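Local coordinates for coenzyme A transferase (Yersinia pestis, PDB 3QLI), which probably transfers coenzyme A between acyl-CoA thioesters and free carboxylates such as acetate, at residues H41-L55 / L135-T147. Numbering follows the deposited sequence.
Sequences HLSMGMFAAEPPALL and LAEEIGIDTFMHT
His41 opens the pairing of parallel strands 41-44 and 143-147 by gripping the turn that leads into the second one. Its ring meets Gly140 edge-on: ND1 donates a hydrogen bond to Gly140 O at 2.8 Å in the ring plane, and a weak, bent one to Ile139 O. Gly140, just past helix 131-139, has a positive phi at which a side chain would press on the preceding carbonyl O. Asp142 answers with a two-way clasp: OD2 takes His41 N through its anti lone pair at 2.8 Å, while Asp142 N and Thr143 N share His41 O. Ser43 N then bonds Thr143 O, Ser43 O takes Met145 N, and Gly45 N reaches Met145 O. Ser43, small enough to lie beside the Phe144 ring, puts CB in the plane at its edge, 3.6 Å from Phe144 CD1.

On the other face, Met145 bends at chi3 (-63°), which carries CE among Leu42, Leu54 and Leu55, 3.7 Å from Leu55 CD2; this flexible thioether joins strand to helix 52-63. Ala49 CB lies over one face of His146, whose ND1 bonds Thr147 O. Both N and OG1 of Thr147 bond Ala49 O, the hydroxyl from above the carbonyl plane at 3.2 Å.

Arg174 holds Asp142 OD1 by a salt bridge, and Ser43 OG hydrogen-bonds Tyr73 O. Glu50's side chain is about 6 Å from that of Glu76, a CoA-binding residue. Polar grips at both ends, His41 with Gly140 and Asp142, Ala49 with Thr147, fix the alignment of these central strands of a Rossmann-like sheet.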
# COMPACT_ATOMS: atom_id res chain seq x y z
N HIS A 41 16.90 21.94 10.74
CA HIS A 41 15.59 21.34 10.47
C HIS A 41 14.67 21.53 11.67
O HIS A 41 15.01 21.12 12.79
CB HIS A 41 15.71 19.83 10.20
CG HIS A 41 16.51 19.47 8.99
ND1 HIS A 41 16.92 18.18 8.72
CD2 HIS A 41 16.97 20.23 7.96
CE1 HIS A 41 17.60 18.15 7.59
NE2 HIS A 41 17.65 19.38 7.11
N LEU A 42 13.52 22.15 11.45
CA LEU A 42 12.54 22.32 12.50
C LEU A 42 11.26 21.58 12.15
O LEU A 42 10.89 21.48 10.99
CB LEU A 42 12.24 23.81 12.71
CG LEU A 42 11.23 24.14 13.82
CD1 LEU A 42 11.73 25.23 14.73
CD2 LEU A 42 9.91 24.54 13.21
N SER A 43 10.58 21.05 13.17
CA SER A 43 9.25 20.49 12.96
C SER A 43 8.35 20.97 14.09
O SER A 43 8.83 21.56 15.06
CB SER A 43 9.30 18.95 12.92
OG SER A 43 8.03 18.38 12.59
N MET A 44 7.06 20.75 13.94
CA MET A 44 6.10 21.22 14.93
C MET A 44 4.91 20.27 14.94
O MET A 44 4.79 19.41 14.08
CB MET A 44 5.61 22.62 14.56
CG MET A 44 5.05 22.70 13.14
SD MET A 44 4.55 24.38 12.70
CE MET A 44 4.20 24.19 10.95
N GLY A 45 4.04 20.44 15.94
CA GLY A 45 2.86 19.62 16.05
C GLY A 45 1.88 19.87 14.92
O GLY A 45 2.03 20.81 14.13
N MET A 46 0.85 19.04 14.84
CA MET A 46 -0.17 19.16 13.79
C MET A 46 -1.38 20.01 14.17
O MET A 46 -1.90 19.89 15.27
CB MET A 46 -0.68 17.77 13.39
CG MET A 46 0.38 16.78 12.95
SD MET A 46 -0.33 15.15 12.66
CE MET A 46 -1.33 15.47 11.21
N PHE A 47 -1.83 20.86 13.25
CA PHE A 47 -3.04 21.65 13.47
C PHE A 47 -3.03 22.54 14.71
O PHE A 47 -2.21 23.44 14.85
CB PHE A 47 -4.29 20.78 13.43
CG PHE A 47 -5.54 21.54 13.09
CD1 PHE A 47 -5.65 22.23 11.90
CD2 PHE A 47 -6.61 21.58 13.97
CE1 PHE A 47 -6.79 22.94 11.58
CE2 PHE A 47 -7.76 22.28 13.66
CZ PHE A 47 -7.85 22.96 12.47
N ALA A 48 -3.96 22.25 15.61
CA ALA A 48 -4.14 23.00 16.85
C ALA A 48 -2.87 22.93 17.68
O ALA A 48 -2.62 23.79 18.53
CB ALA A 48 -5.32 22.45 17.64
N ALA A 49 -2.08 21.89 17.44
CA ALA A 49 -0.80 21.68 18.10
C ALA A 49 0.25 22.76 17.76
O ALA A 49 1.16 23.00 18.54
CB ALA A 49 -0.26 20.29 17.79
N GLU A 50 0.13 23.39 16.59
CA GLU A 50 1.10 24.41 16.19
C GLU A 50 1.08 25.50 17.26
O GLU A 50 0.01 25.92 17.70
CB GLU A 50 0.74 24.99 14.82
CG GLU A 50 0.66 23.96 13.70
CD GLU A 50 0.21 24.55 12.37
OE1 GLU A 50 -0.38 25.65 12.37
OE2 GLU A 50 0.45 23.91 11.32
N PRO A 51 2.26 25.94 17.70
CA PRO A 51 2.33 26.91 18.80
C PRO A 51 2.39 28.38 18.35
O PRO A 51 3.41 28.82 17.83
CB PRO A 51 3.62 26.50 19.53
CG PRO A 51 4.48 25.93 18.45
CD PRO A 51 3.56 25.32 17.41
N PRO A 52 1.29 29.13 18.54
CA PRO A 52 1.20 30.48 17.95
C PRO A 52 2.23 31.48 18.44
O PRO A 52 2.70 32.27 17.63
CB PRO A 52 -0.22 30.95 18.34
CG PRO A 52 -0.62 30.06 19.50
CD PRO A 52 0.02 28.73 19.17
N ALA A 53 2.58 31.47 19.72
CA ALA A 53 3.53 32.47 20.20
C ALA A 53 4.95 32.17 19.71
O ALA A 53 5.70 33.08 19.33
CB ALA A 53 3.48 32.57 21.73
N LEU A 54 5.31 30.89 19.71
CA LEU A 54 6.62 30.46 19.23
C LEU A 54 6.73 30.71 17.73
O LEU A 54 7.76 31.17 17.25
CB LEU A 54 6.88 28.98 19.54
CG LEU A 54 7.07 28.64 21.03
CD1 LEU A 54 7.15 27.12 21.26
CD2 LEU A 54 8.33 29.33 21.58
N LEU A 55 5.67 30.41 16.99
CA LEU A 55 5.71 30.61 15.54
C LEU A 55 5.72 32.09 15.16
O LEU A 55 6.37 32.48 14.18
CB LEU A 55 4.55 29.88 14.86
CG LEU A 55 4.68 28.35 14.95
CD1 LEU A 55 3.47 27.69 14.31
CD2 LEU A 55 5.97 27.84 14.31
N LEU A 135 10.98 11.47 10.08
CA LEU A 135 11.44 12.74 10.64
C LEU A 135 12.67 12.56 11.54
O LEU A 135 13.63 13.33 11.48
CB LEU A 135 10.31 13.42 11.41
CG LEU A 135 9.23 14.00 10.49
CD1 LEU A 135 7.92 14.25 11.25
CD2 LEU A 135 9.74 15.28 9.82
N ALA A 136 12.63 11.53 12.37
CA ALA A 136 13.67 11.34 13.38
C ALA A 136 14.95 10.83 12.76
O ALA A 136 16.05 11.14 13.24
CB ALA A 136 13.18 10.39 14.46
N GLU A 137 14.82 10.03 11.71
CA GLU A 137 15.96 9.25 11.22
C GLU A 137 16.48 9.68 9.85
O GLU A 137 17.60 10.12 9.74
CB GLU A 137 15.66 7.75 11.27
CG GLU A 137 15.57 7.23 12.71
CD GLU A 137 15.18 5.77 12.82
OE1 GLU A 137 15.35 5.00 11.85
OE2 GLU A 137 14.70 5.38 13.91
N GLU A 138 15.67 9.57 8.80
CA GLU A 138 16.17 9.97 7.48
C GLU A 138 16.39 11.47 7.39
O GLU A 138 17.39 11.93 6.86
CB GLU A 138 15.25 9.51 6.36
CG GLU A 138 15.52 8.08 5.89
CD GLU A 138 14.68 7.07 6.63
OE1 GLU A 138 14.16 7.42 7.72
OE2 GLU A 138 14.54 5.94 6.14
N ILE A 139 15.44 12.23 7.93
CA ILE A 139 15.51 13.69 7.82
C ILE A 139 16.31 14.29 8.96
O ILE A 139 17.30 15.01 8.74
CB ILE A 139 14.10 14.29 7.78
CG1 ILE A 139 13.38 13.84 6.49
CG2 ILE A 139 14.17 15.82 7.90
CD1 ILE A 139 11.86 14.07 6.52
N GLY A 140 15.89 14.00 10.19
CA GLY A 140 16.58 14.50 11.36
C GLY A 140 16.02 15.85 11.74
O GLY A 140 15.92 16.74 10.90
N ILE A 141 15.63 16.01 13.00
CA ILE A 141 15.02 17.25 13.45
C ILE A 141 15.87 17.89 14.54
O ILE A 141 16.18 17.27 15.56
CB ILE A 141 13.58 17.02 13.97
CG1 ILE A 141 12.69 16.48 12.84
CG2 ILE A 141 13.01 18.32 14.61
CD1 ILE A 141 12.57 17.40 11.61
N ASP A 142 16.29 19.13 14.31
CA ASP A 142 17.11 19.83 15.29
C ASP A 142 16.27 20.49 16.39
O ASP A 142 16.64 20.48 17.56
CB ASP A 142 18.00 20.84 14.57
CG ASP A 142 18.87 20.18 13.52
OD1 ASP A 142 19.83 19.49 13.92
OD2 ASP A 142 18.59 20.32 12.30
N THR A 143 15.13 21.05 16.00
CA THR A 143 14.23 21.71 16.96
C THR A 143 12.80 21.27 16.70
O THR A 143 12.34 21.26 15.55
CB THR A 143 14.28 23.25 16.84
OG1 THR A 143 15.62 23.71 17.02
CG2 THR A 143 13.39 23.89 17.91
N PHE A 144 12.11 20.89 17.78
CA PHE A 144 10.69 20.58 17.71
C PHE A 144 9.91 21.50 18.65
O PHE A 144 10.34 21.72 19.79
CB PHE A 144 10.45 19.11 18.07
CG PHE A 144 9.05 18.65 17.78
CD1 PHE A 144 8.61 18.55 16.46
CD2 PHE A 144 8.17 18.32 18.80
CE1 PHE A 144 7.32 18.14 16.17
CE2 PHE A 144 6.86 17.92 18.52
CZ PHE A 144 6.44 17.82 17.21
N MET A 145 8.79 22.05 18.17
CA MET A 145 7.95 22.95 18.96
C MET A 145 6.51 22.45 18.95
O MET A 145 5.99 22.08 17.90
CB MET A 145 8.04 24.40 18.42
CG MET A 145 9.48 24.82 18.09
SD MET A 145 9.75 26.62 18.03
CE MET A 145 8.68 27.02 16.66
N HIS A 146 5.86 22.45 20.12
CA HIS A 146 4.51 21.88 20.25
C HIS A 146 3.82 22.58 21.44
O HIS A 146 4.46 22.83 22.47
CB HIS A 146 4.64 20.37 20.51
CG HIS A 146 3.41 19.56 20.22
ND1 HIS A 146 2.29 19.56 21.03
CD2 HIS A 146 3.16 18.63 19.26
CE1 HIS A 146 1.39 18.71 20.55
NE2 HIS A 146 1.90 18.13 19.48
N THR A 147 2.54 22.92 21.28
CA THR A 147 1.72 23.41 22.39
C THR A 147 1.37 22.26 23.34
O THR A 147 1.06 21.15 22.89
CB THR A 147 0.42 24.04 21.85
OG1 THR A 147 0.75 25.11 20.94
CG2 THR A 147 -0.51 24.55 22.97
O HOH W 1 0.40 17.37 16.98